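Local coordinates for 39 kDa initiator binding protein (Trichomonas vaginalis, PDB 1Q88) that probably recognises the initiator element of core promoters as part of the transcription machinery, this chain being the C-terminal domain that follows its DNA-binding region, at residues A[65-70]-A[109-114]; A[116-121]-A[191-196]; A[147-152]-A[159-164]; A[167-172]-A[180-185]. One frame throughout, in Å; residues are numbered along the deposited sequence.

Contact 1 (A[65-70]-A[109-114]); sequences EYFKQP and ETIMLK
Gln69, Phe67 and Met112 bury most of the surface where the chain leaving helix 56-67 meets the start of helix 111-124. Gln69 and Met112 run past each other in opposite directions, Gln69 CG lying 4.1 Å from Met112 CB. With CG placed beside the backbone N (chi1 -62°) and a bend at chi2 (-85°), the Gln69 amide turns toward the helix start, where NE2 comes to 4.1 Å from Leu113 CD2, the two side chains at about a right angle. Met112, bent at chi2 and chi3, sends its methyl the other way, and CE stops 3.9 Å from Lys68 CA. Phe67 meets the helix by its stem: CB is 3.6 Å from Ile111 CG2, and the ring approaches that methyl obliquely. Phe101 of helix 95-104 touches both Phe67 and Ile111 and continues this apolar patch. The Lys68 side chain leaves its backbone directed away from helix 111-124; NZ donates to Gln69 O at 3.0 Å and also to Gln72 O. No direct hydrogen bond joins the two segments. A water lies between them, 3.0 Å from Phe67 O, to which it can donate, and weakly bonded by Met112 N at 3.4 Å. The chemistry is thus van der Waals packing with a weak water-mediated link between a carbonyl at the end of one helix and a backbone N-H in the first turn of the other.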
# COMPACT_ATOMS: atom_id res chain seq x y z
N GLU A 65 -0.11 -14.50 -9.19
CA GLU A 65 0.01 -14.79 -10.62
C GLU A 65 -0.46 -13.67 -11.53
O GLU A 65 0.01 -13.53 -12.65
CB GLU A 65 -0.76 -16.07 -10.96
CG GLU A 65 -0.25 -17.28 -10.21
CD GLU A 65 -0.99 -18.55 -10.56
OE1 GLU A 65 -2.24 -18.57 -10.45
OE2 GLU A 65 -0.31 -19.54 -10.93
N TYR A 66 -1.39 -12.87 -11.02
CA TYR A 66 -2.00 -11.78 -11.76
C TYR A 66 -1.29 -10.43 -11.62
O TYR A 66 -1.31 -9.62 -12.55
CB TYR A 66 -3.46 -11.65 -11.31
CG TYR A 66 -4.38 -10.94 -12.27
CD1 TYR A 66 -4.86 -9.66 -11.99
CD2 TYR A 66 -4.78 -11.56 -13.46
CE1 TYR A 66 -5.73 -9.00 -12.87
CE2 TYR A 66 -5.65 -10.92 -14.34
CZ TYR A 66 -6.12 -9.64 -14.05
OH TYR A 66 -6.98 -9.02 -14.93
N PHE A 67 -0.66 -10.19 -10.47
CA PHE A 67 0.02 -8.92 -10.19
C PHE A 67 1.53 -8.88 -10.34
O PHE A 67 2.11 -7.81 -10.52
CB PHE A 67 -0.28 -8.43 -8.77
CG PHE A 67 -1.74 -8.31 -8.46
CD1 PHE A 67 -2.67 -7.99 -9.45
CD2 PHE A 67 -2.19 -8.48 -7.15
CE1 PHE A 67 -4.01 -7.86 -9.14
CE2 PHE A 67 -3.53 -8.35 -6.83
CZ PHE A 67 -4.45 -8.03 -7.83
N LYS A 68 2.19 -10.03 -10.23
CA LYS A 68 3.64 -10.06 -10.33
C LYS A 68 4.16 -9.57 -11.68
O LYS A 68 3.41 -9.52 -12.66
CB LYS A 68 4.16 -11.48 -10.10
CG LYS A 68 4.04 -12.40 -11.30
CD LYS A 68 4.65 -13.75 -10.94
CE LYS A 68 5.00 -14.58 -12.16
NZ LYS A 68 6.10 -13.99 -12.93
N GLN A 69 5.44 -9.22 -11.71
CA GLN A 69 6.11 -8.76 -12.93
C GLN A 69 6.57 -10.00 -13.69
O GLN A 69 6.70 -11.08 -13.11
CB GLN A 69 7.33 -7.92 -12.58
CG GLN A 69 7.05 -6.66 -11.81
CD GLN A 69 6.68 -5.51 -12.70
OE1 GLN A 69 5.50 -5.21 -12.88
NE2 GLN A 69 7.68 -4.87 -13.29
N PRO A 70 6.84 -9.87 -14.99
CA PRO A 70 7.28 -11.01 -15.81
C PRO A 70 8.54 -11.73 -15.32
O PRO A 70 8.60 -12.96 -15.38
CB PRO A 70 7.47 -10.39 -17.19
CG PRO A 70 6.50 -9.25 -17.19
CD PRO A 70 6.73 -8.66 -15.82
N GLU A 109 -1.45 -2.89 -12.39
CA GLU A 109 -0.46 -2.87 -13.47
C GLU A 109 0.96 -2.64 -13.00
O GLU A 109 1.90 -3.24 -13.53
CB GLU A 109 -0.83 -1.80 -14.50
CG GLU A 109 -2.00 -2.19 -15.40
CD GLU A 109 -3.35 -1.72 -14.88
OE1 GLU A 109 -3.45 -1.35 -13.69
OE2 GLU A 109 -4.32 -1.73 -15.68
N THR A 110 1.13 -1.76 -12.01
CA THR A 110 2.45 -1.44 -11.48
C THR A 110 2.46 -1.58 -9.95
O THR A 110 3.22 -0.90 -9.27
CB THR A 110 2.86 0.02 -11.84
OG1 THR A 110 1.86 0.93 -11.34
CG2 THR A 110 2.98 0.20 -13.35
N ILE A 111 1.62 -2.47 -9.41
CA ILE A 111 1.53 -2.63 -7.95
C ILE A 111 2.83 -3.06 -7.29
O ILE A 111 3.17 -2.59 -6.20
CB ILE A 111 0.36 -3.61 -7.55
CG1 ILE A 111 0.13 -3.58 -6.05
CG2 ILE A 111 0.65 -5.03 -7.98
CD1 ILE A 111 -1.25 -4.07 -5.65
N MET A 112 3.59 -3.91 -7.96
CA MET A 112 4.86 -4.39 -7.42
C MET A 112 5.91 -3.24 -7.43
O MET A 112 6.82 -3.24 -6.61
CB MET A 112 5.31 -5.62 -8.23
CG MET A 112 5.64 -6.89 -7.42
SD MET A 112 4.51 -7.34 -6.08
CE MET A 112 3.62 -8.72 -6.72
N LEU A 113 5.75 -2.26 -8.31
CA LEU A 113 6.68 -1.13 -8.39
C LEU A 113 6.47 -0.15 -7.25
O LEU A 113 7.43 0.36 -6.67
CB LEU A 113 6.54 -0.39 -9.73
CG LEU A 113 6.91 -1.23 -10.95
CD1 LEU A 113 6.62 -0.46 -12.25
CD2 LEU A 113 8.38 -1.60 -10.88
N LYS A 114 5.21 0.13 -6.92
CA LYS A 114 4.92 1.03 -5.82
C LYS A 114 5.27 0.33 -4.50
O LYS A 114 5.75 0.97 -3.57
CB LYS A 114 3.46 1.45 -5.81
CG LYS A 114 3.04 2.29 -7.01
CD LYS A 114 1.68 2.92 -6.75
CE LYS A 114 1.15 3.65 -7.96
NZ LYS A 114 0.10 4.62 -7.55
O HOH W 1 2.78 -4.97 -11.05

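Contact 2 (A[116-121]-A[191-196]); sequences ASLLLI and DSWDKY
Asp194 OD2 is gripped by two hydroxyls, one from each segment. Ser117 OG donates to it at 3.2 Å, from a position 51° above the carboxylate plane, while Ser192 OG reaches the same oxygen at 3.2 Å along its anti lone pair. Ser117 can do this because its OG stands anti to the backbone N (chi1 168°), which carries the hydroxyl off helix 111-124 and across to helix 193-199. On the way it passes Trp193: OG lies 3.3 Å from Trp193 CB and in the plane of the indole, at its edge. The neighbouring Leu118 takes the ring from a face. Its CG sits 3.7 Å from the centroid of the five-membered ring and only 9° off the ring normal, a CH-pi contact, with CB beside it 3.7 Å from Trp193 CD1. One helical turn beyond Ser117, Ile121 directs CD1 at the backbone of the other helix, 3.3 Å from Trp193 O and 3.9 Å from Trp193 CB. The indole is therefore met by Ser117 at an edge, Leu118 over a face and Ile121 at its stem, while Tyr181 stacks edge-to-face with it and Ile169 and Leu182 of the five-stranded sheet also touch it. This places Trp193 between helix 111-124 and that sheet. Ser192 is the N-cap residue and Asp194 lies in the first turn, so the carboxylate sits where a helix dipole would tend to stabilise negative charge; together with the two hydroxyl donors, this probably keeps Asp194 ionised.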
# COMPACT_ATOMS: atom_id res chain seq x y z
N ALA A 116 7.68 -1.83 -3.98
CA ALA A 116 9.15 -1.74 -3.88
C ALA A 116 9.66 -0.36 -3.47
O ALA A 116 10.58 -0.22 -2.66
CB ALA A 116 9.79 -2.13 -5.19
N SER A 117 9.08 0.67 -4.09
CA SER A 117 9.45 2.04 -3.81
C SER A 117 9.23 2.38 -2.33
O SER A 117 10.16 2.83 -1.66
CB SER A 117 8.65 2.96 -4.73
OG SER A 117 8.77 4.31 -4.33
N LEU A 118 8.03 2.15 -1.81
CA LEU A 118 7.71 2.47 -0.42
C LEU A 118 8.46 1.59 0.59
O LEU A 118 9.04 2.11 1.55
CB LEU A 118 6.21 2.35 -0.16
CG LEU A 118 5.53 3.24 0.90
CD1 LEU A 118 4.53 2.42 1.70
CD2 LEU A 118 6.56 3.86 1.84
N LEU A 119 8.45 0.28 0.39
CA LEU A 119 9.14 -0.63 1.32
C LEU A 119 10.64 -0.35 1.39
O LEU A 119 11.26 -0.52 2.45
CB LEU A 119 8.91 -2.09 0.91
CG LEU A 119 7.82 -2.88 1.65
CD1 LEU A 119 6.45 -2.23 1.46
CD2 LEU A 119 7.80 -4.30 1.11
N LEU A 120 11.23 0.06 0.27
CA LEU A 120 12.65 0.36 0.24
C LEU A 120 12.94 1.53 1.19
O LEU A 120 13.83 1.44 2.03
CB LEU A 120 13.08 0.71 -1.19
CG LEU A 120 14.58 0.81 -1.51
CD1 LEU A 120 15.11 2.20 -1.14
CD2 LEU A 120 15.34 -0.28 -0.77
N ILE A 121 12.18 2.61 1.06
CA ILE A 121 12.37 3.76 1.93
C ILE A 121 12.16 3.40 3.39
O ILE A 121 12.89 3.88 4.26
CB ILE A 121 11.41 4.90 1.56
CG1 ILE A 121 11.80 5.47 0.21
CG2 ILE A 121 11.42 5.96 2.66
CD1 ILE A 121 10.81 6.46 -0.36
N ASP A 191 6.00 12.80 -7.79
CA ASP A 191 6.33 11.74 -8.74
C ASP A 191 6.29 10.33 -8.17
O ASP A 191 5.87 9.40 -8.85
CB ASP A 191 7.72 11.95 -9.34
CG ASP A 191 7.78 13.16 -10.24
OD1 ASP A 191 6.73 13.79 -10.49
OD2 ASP A 191 8.88 13.48 -10.71
N SER A 192 6.73 10.17 -6.92
CA SER A 192 6.76 8.84 -6.31
C SER A 192 7.10 8.91 -4.82
O SER A 192 7.34 9.99 -4.27
CB SER A 192 7.81 8.00 -7.02
OG SER A 192 9.09 8.62 -6.91
N TRP A 193 7.13 7.76 -4.15
CA TRP A 193 7.45 7.77 -2.73
C TRP A 193 8.85 8.33 -2.50
O TRP A 193 9.10 9.01 -1.51
CB TRP A 193 7.37 6.36 -2.12
CG TRP A 193 5.98 5.82 -2.05
CD1 TRP A 193 5.45 4.80 -2.79
CD2 TRP A 193 4.92 6.28 -1.19
NE1 TRP A 193 4.13 4.60 -2.45
CE2 TRP A 193 3.78 5.49 -1.47
CE3 TRP A 193 4.83 7.28 -0.21
CZ2 TRP A 193 2.56 5.67 -0.81
CZ3 TRP A 193 3.61 7.46 0.45
CH2 TRP A 193 2.50 6.66 0.15
N ASP A 194 9.75 8.05 -3.44
CA ASP A 194 11.14 8.52 -3.36
C ASP A 194 11.18 10.05 -3.36
O ASP A 194 11.65 10.67 -2.41
CB ASP A 194 11.93 7.99 -4.56
CG ASP A 194 11.67 6.51 -4.82
OD1 ASP A 194 12.22 5.67 -4.07
OD2 ASP A 194 10.91 6.20 -5.77
N LYS A 195 10.68 10.64 -4.43
CA LYS A 195 10.66 12.09 -4.55
C LYS A 195 9.93 12.72 -3.36
O LYS A 195 10.36 13.77 -2.86
CB LYS A 195 9.97 12.50 -5.86
CG LYS A 195 10.40 13.86 -6.41
CD LYS A 195 9.39 14.39 -7.43
CE LYS A 195 8.17 15.01 -6.74
NZ LYS A 195 7.11 15.49 -7.70
N TYR A 196 8.86 12.10 -2.88
CA TYR A 196 8.12 12.67 -1.75
C TYR A 196 8.95 12.77 -0.47
O TYR A 196 8.89 13.78 0.22
CB TYR A 196 6.83 11.88 -1.47
CG TYR A 196 6.08 12.36 -0.23
CD1 TYR A 196 6.17 11.67 0.98
CD2 TYR A 196 5.37 13.56 -0.24
CE1 TYR A 196 5.59 12.17 2.16
CE2 TYR A 196 4.79 14.08 0.92
CZ TYR A 196 4.91 13.37 2.12
OH TYR A 196 4.38 13.91 3.27

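Contact 3 (A[147-152]-A[159-164]); sequences SGWFDQ and ILKTPT
Ile159 lays its CG2 methyl over one face of the Trp149 indole, 3.9 Å from the centroid of the six-membered ring and 25° off the normal, displaced toward the rim. The closest ring carbon is Trp149 CZ2, at 3.6 Å from Ile159 CG2. With CG set between the backbone N and the carbonyl carbon, Trp149 folds its ring back over the neighbouring strand, and CZ3 reaches Lys161 CB at 3.8 Å, an oblique approach. Lys161, bent at three successive torsions, curls round to give a weak hydrogen bond from NZ to Ser147 OG. Ser147, Trp149, Ile159 and Lys161 thus share one face of the sheet.

Beneath this layer lies the backbone of an antiparallel beta hairpin, strands 147-150 and 157-161, with 161° between the axes of the two short segments. Ser147 with Lys161 and Trp149 with Ile159 are hydrogen-bonded pairs. In each, one bond is short: Lys161 N to Ser147 O is 2.8 Å, and Ile159 N to Trp149 O, also 2.8 Å, is nearly straight at 177°. The partners from Ser147 N to Lys161 O and from Trp149 N to Ile159 O are both 3.1 Å. Between them Gly148 and Leu160 form a non-hydrogen-bonded pair, where Gly148 CA makes a CA-H...O contact to Ile159 O. Further out, Gly148 bonds through its backbone to Trp128 and Thr130, and Leu160 to Arg167 of the next strand. Asp151, whose CB and OD1 rest against Ile159 CD1, is held by the backbone N atoms of Asn153 and Glu154 at OD2.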
# COMPACT_ATOMS: atom_id res chain seq x y z
N SER A 147 6.45 5.94 13.41
CA SER A 147 5.70 4.84 12.82
C SER A 147 4.79 5.33 11.70
O SER A 147 4.41 6.50 11.65
CB SER A 147 4.85 4.13 13.87
OG SER A 147 3.78 4.97 14.29
N GLY A 148 4.45 4.42 10.78
CA GLY A 148 3.58 4.77 9.68
C GLY A 148 2.68 3.61 9.31
O GLY A 148 3.11 2.46 9.29
N TRP A 149 1.42 3.90 9.03
CA TRP A 149 0.49 2.85 8.65
C TRP A 149 -0.59 3.41 7.73
O TRP A 149 -0.71 4.62 7.56
CB TRP A 149 -0.13 2.23 9.92
CG TRP A 149 -1.01 3.17 10.68
CD1 TRP A 149 -2.36 3.33 10.53
CD2 TRP A 149 -0.60 4.16 11.63
NE1 TRP A 149 -2.81 4.37 11.32
CE2 TRP A 149 -1.75 4.89 12.01
CE3 TRP A 149 0.64 4.50 12.20
CZ2 TRP A 149 -1.70 5.94 12.92
CZ3 TRP A 149 0.68 5.55 13.11
CH2 TRP A 149 -0.48 6.26 13.46
N PHE A 150 -1.36 2.52 7.12
CA PHE A 150 -2.43 2.93 6.22
C PHE A 150 -3.77 2.86 6.96
O PHE A 150 -4.16 1.81 7.47
CB PHE A 150 -2.46 2.01 4.99
CG PHE A 150 -1.43 2.36 3.95
CD1 PHE A 150 -1.67 3.37 3.01
CD2 PHE A 150 -0.23 1.67 3.88
CE1 PHE A 150 -0.72 3.68 2.01
CE2 PHE A 150 0.72 1.97 2.89
CZ PHE A 150 0.47 2.97 1.96
N ASP A 151 -4.45 4.00 7.03
CA ASP A 151 -5.73 4.12 7.70
C ASP A 151 -6.66 3.00 7.26
O ASP A 151 -6.97 2.87 6.07
CB ASP A 151 -6.36 5.47 7.36
CG ASP A 151 -7.56 5.80 8.22
OD1 ASP A 151 -7.47 6.75 9.01
OD2 ASP A 151 -8.58 5.10 8.10
N GLN A 152 -7.11 2.18 8.20
CA GLN A 152 -7.99 1.07 7.85
C GLN A 152 -9.28 1.55 7.19
O GLN A 152 -9.87 0.83 6.39
CB GLN A 152 -8.31 0.24 9.10
CG GLN A 152 -8.52 -1.25 8.83
CD GLN A 152 -7.22 -2.01 8.56
OE1 GLN A 152 -6.51 -1.74 7.59
NE2 GLN A 152 -6.90 -2.95 9.45
N ILE A 159 -0.43 7.32 7.00
CA ILE A 159 -0.29 8.21 8.15
C ILE A 159 1.09 8.06 8.77
O ILE A 159 1.48 6.96 9.19
CB ILE A 159 -1.35 7.85 9.23
CG1 ILE A 159 -2.75 8.22 8.73
CG2 ILE A 159 -1.01 8.55 10.55
CD1 ILE A 159 -3.86 7.61 9.52
N LEU A 160 1.84 9.16 8.83
CA LEU A 160 3.17 9.15 9.41
C LEU A 160 3.20 9.83 10.77
O LEU A 160 3.10 11.04 10.86
CB LEU A 160 4.16 9.86 8.49
CG LEU A 160 4.61 9.04 7.29
CD1 LEU A 160 5.35 9.94 6.32
CD2 LEU A 160 5.51 7.89 7.76
N LYS A 161 3.34 9.03 11.83
CA LYS A 161 3.39 9.58 13.18
C LYS A 161 4.86 9.82 13.51
O LYS A 161 5.65 8.89 13.63
CB LYS A 161 2.77 8.58 14.16
CG LYS A 161 2.14 9.21 15.40
CD LYS A 161 3.10 9.34 16.56
CE LYS A 161 3.24 8.04 17.36
NZ LYS A 161 4.16 7.02 16.74
N THR A 162 5.22 11.09 13.62
CA THR A 162 6.59 11.46 13.95
C THR A 162 6.61 12.29 15.22
O THR A 162 5.56 12.72 15.71
CB THR A 162 7.25 12.28 12.81
OG1 THR A 162 6.58 13.53 12.65
CG2 THR A 162 7.18 11.51 11.50
N PRO A 163 7.80 12.51 15.79
CA PRO A 163 7.92 13.30 17.02
C PRO A 163 7.27 14.68 16.85
O PRO A 163 6.44 15.10 17.67
CB PRO A 163 9.43 13.38 17.23
CG PRO A 163 9.90 12.06 16.66
CD PRO A 163 9.11 11.96 15.39
N THR A 164 7.63 15.36 15.76
CA THR A 164 7.09 16.68 15.45
C THR A 164 5.56 16.68 15.36
O THR A 164 4.89 17.53 15.96
CB THR A 164 7.71 17.23 14.14
OG1 THR A 164 6.75 18.02 13.43
CG2 THR A 164 8.20 16.09 13.26

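Contact 4 (A[167-172]-A[180-185]); sequences RKIWNK and QYLMDE
An antiparallel beta hairpin, strands 166-171 and 182-183, brings Trp170 opposite Met183 and Asn171 opposite Leu182. Trp170 and Met183 are the hydrogen-bonded pair: Trp170 N to Met183 O and Met183 N to Trp170 O are each 3.0 Å, with equal N-H...O angles of 159°. Lys172 N extends the pairing to Tyr181 O at 2.9 Å, the donor tilted out of the carbonyl plane. The Met183 carbonyl also meets the indole: Trp170 CE3 lies 3.4 Å from Met183 O, which sits at the edge of the ring and in its plane. The far end of the ring comes obliquely to the following residues, with Trp170 CZ3 3.5 Å from Glu185 N, while its NE1 bonds to Glu154 outside the hairpin. These two strands are the third and fourth in order across the five-stranded antiparallel sheet, so Arg167, Ile169 and Asn171 bond through their backbones to strand 157-161 and the residues just before it, and Leu182 to Tyr190. On the face that Asn171 and Leu182 share, Leu182 CD2 folds back to 3.3 Å from the backbone Trp170 O. Asn171, with CG anti to the backbone N (chi1 173°), puts OD1 at the edge of the Tyr181 ring, 3.6 Å from CD1, the amide and ring planes 73° apart. That amide is fixed from both ends: OD1 accepts from Lys114 NZ and ND2 donates to Ala103 O. Lys172, bent at chi2 and chi3, crosses Met183 obliquely, and its NZ bonds to Asn26 O.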
# COMPACT_ATOMS: atom_id res chain seq x y z
N ARG A 167 1.57 13.37 9.79
CA ARG A 167 1.62 13.75 8.37
C ARG A 167 0.74 12.77 7.59
O ARG A 167 0.70 11.58 7.91
CB ARG A 167 3.04 13.68 7.81
CG ARG A 167 4.03 14.59 8.50
CD ARG A 167 4.76 15.50 7.52
NE ARG A 167 6.09 15.01 7.15
CZ ARG A 167 6.32 13.96 6.38
NH1 ARG A 167 5.31 13.27 5.88
NH2 ARG A 167 7.57 13.59 6.10
N LYS A 168 0.05 13.27 6.57
CA LYS A 168 -0.78 12.41 5.74
C LYS A 168 -0.43 12.59 4.26
O LYS A 168 -0.24 13.71 3.79
CB LYS A 168 -2.27 12.69 5.99
CG LYS A 168 -2.82 12.03 7.26
CD LYS A 168 -4.29 12.37 7.49
CE LYS A 168 -4.84 11.68 8.73
NZ LYS A 168 -6.28 12.00 8.97
N ILE A 169 -0.32 11.48 3.55
CA ILE A 169 0.01 11.50 2.13
C ILE A 169 -0.84 10.39 1.48
O ILE A 169 -0.91 9.26 1.99
CB ILE A 169 1.55 11.31 1.91
CG1 ILE A 169 1.91 11.47 0.44
CG2 ILE A 169 2.01 9.96 2.43
CD1 ILE A 169 1.78 12.86 -0.09
N TRP A 170 -1.51 10.74 0.38
CA TRP A 170 -2.39 9.80 -0.30
C TRP A 170 -1.87 9.20 -1.59
O TRP A 170 -1.14 9.84 -2.35
CB TRP A 170 -3.74 10.48 -0.62
CG TRP A 170 -4.57 10.81 0.58
CD1 TRP A 170 -5.64 10.10 1.06
CD2 TRP A 170 -4.42 11.94 1.45
NE1 TRP A 170 -6.17 10.73 2.16
CE2 TRP A 170 -5.44 11.86 2.42
CE3 TRP A 170 -3.52 13.02 1.49
CZ2 TRP A 170 -5.59 12.82 3.44
CZ3 TRP A 170 -3.67 13.97 2.50
CH2 TRP A 170 -4.69 13.87 3.46
N ASN A 171 -2.27 7.96 -1.80
CA ASN A 171 -1.91 7.19 -2.99
C ASN A 171 -3.09 7.31 -3.94
O ASN A 171 -4.25 7.20 -3.52
CB ASN A 171 -1.71 5.73 -2.62
CG ASN A 171 -1.50 4.84 -3.83
OD1 ASN A 171 -0.50 4.98 -4.54
ND2 ASN A 171 -2.44 3.92 -4.07
N LYS A 172 -2.81 7.52 -5.22
CA LYS A 172 -3.85 7.64 -6.24
C LYS A 172 -3.99 6.30 -6.94
O LYS A 172 -3.38 6.09 -7.99
CB LYS A 172 -3.48 8.72 -7.25
CG LYS A 172 -3.13 10.05 -6.60
CD LYS A 172 -4.34 10.65 -5.90
CE LYS A 172 -5.22 11.39 -6.89
NZ LYS A 172 -6.52 11.81 -6.28
N GLN A 180 2.42 10.73 -11.65
CA GLN A 180 2.48 11.35 -10.34
C GLN A 180 1.35 10.75 -9.53
O GLN A 180 0.23 11.28 -9.52
CB GLN A 180 2.34 12.87 -10.45
CG GLN A 180 3.53 13.51 -11.15
CD GLN A 180 3.58 15.01 -10.98
OE1 GLN A 180 2.67 15.73 -11.40
NE2 GLN A 180 4.65 15.50 -10.35
N TYR A 181 1.64 9.64 -8.87
CA TYR A 181 0.63 8.90 -8.12
C TYR A 181 0.48 9.25 -6.65
O TYR A 181 -0.20 8.53 -5.93
CB TYR A 181 0.88 7.41 -8.28
CG TYR A 181 2.18 6.93 -7.68
CD1 TYR A 181 2.24 6.45 -6.37
CD2 TYR A 181 3.34 6.90 -8.45
CE1 TYR A 181 3.43 5.95 -5.84
CE2 TYR A 181 4.54 6.41 -7.93
CZ TYR A 181 4.58 5.94 -6.62
OH TYR A 181 5.77 5.44 -6.12
N LEU A 182 1.09 10.34 -6.21
CA LEU A 182 0.98 10.77 -4.82
C LEU A 182 0.41 12.17 -4.76
O LEU A 182 0.69 13.00 -5.62
CB LEU A 182 2.35 10.78 -4.15
CG LEU A 182 2.89 9.41 -3.72
CD1 LEU A 182 4.06 9.62 -2.76
CD2 LEU A 182 1.79 8.61 -3.05
N MET A 183 -0.40 12.44 -3.74
CA MET A 183 -0.97 13.77 -3.58
C MET A 183 -1.17 14.10 -2.09
O MET A 183 -1.51 13.22 -1.30
CB MET A 183 -2.30 13.86 -4.32
CG MET A 183 -2.87 15.26 -4.37
SD MET A 183 -4.44 15.33 -5.25
CE MET A 183 -5.17 13.83 -4.61
N ASP A 184 -0.93 15.35 -1.70
CA ASP A 184 -1.11 15.72 -0.29
C ASP A 184 -2.42 16.46 -0.07
O ASP A 184 -3.24 16.54 -0.98
CB ASP A 184 0.10 16.52 0.23
CG ASP A 184 0.30 17.86 -0.47
OD1 ASP A 184 1.46 18.31 -0.56
OD2 ASP A 184 -0.69 18.49 -0.90
N GLU A 185 -2.64 16.99 1.13
CA GLU A 185 -3.88 17.70 1.43
C GLU A 185 -4.05 19.02 0.67
O GLU A 185 -5.16 19.53 0.54
CB GLU A 185 -3.99 17.97 2.94
CG GLU A 185 -3.11 19.08 3.47
CD GLU A 185 -1.72 18.61 3.89
OE1 GLU A 185 -0.96 19.44 4.44
OE2 GLU A 185 -1.39 17.43 3.67

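In the fold
Helix 111-124 serves both contact 1 and contact 2, whose centres are 16 Å apart; its first turns pack on the end of helix 56-67 and its later turns on helix 193-199. Contacts 3 and 4 are successive pairings in one sheet, centres 13 Å apart, joined where Leu160 N meets Arg167 O at 2.8 Å. Contact 2 lies 12 Å from contact 4, between centres, and is tied to it by a probable hydrogen bond from Gln180 NE2 to Asp191 OD1. Contact 1 reaches contact 4 through Lys114, but stays about 8 Å from contact 3 at the nearest atoms. Helix 111-124 is thus one of the elements that join the helical part to the sheet.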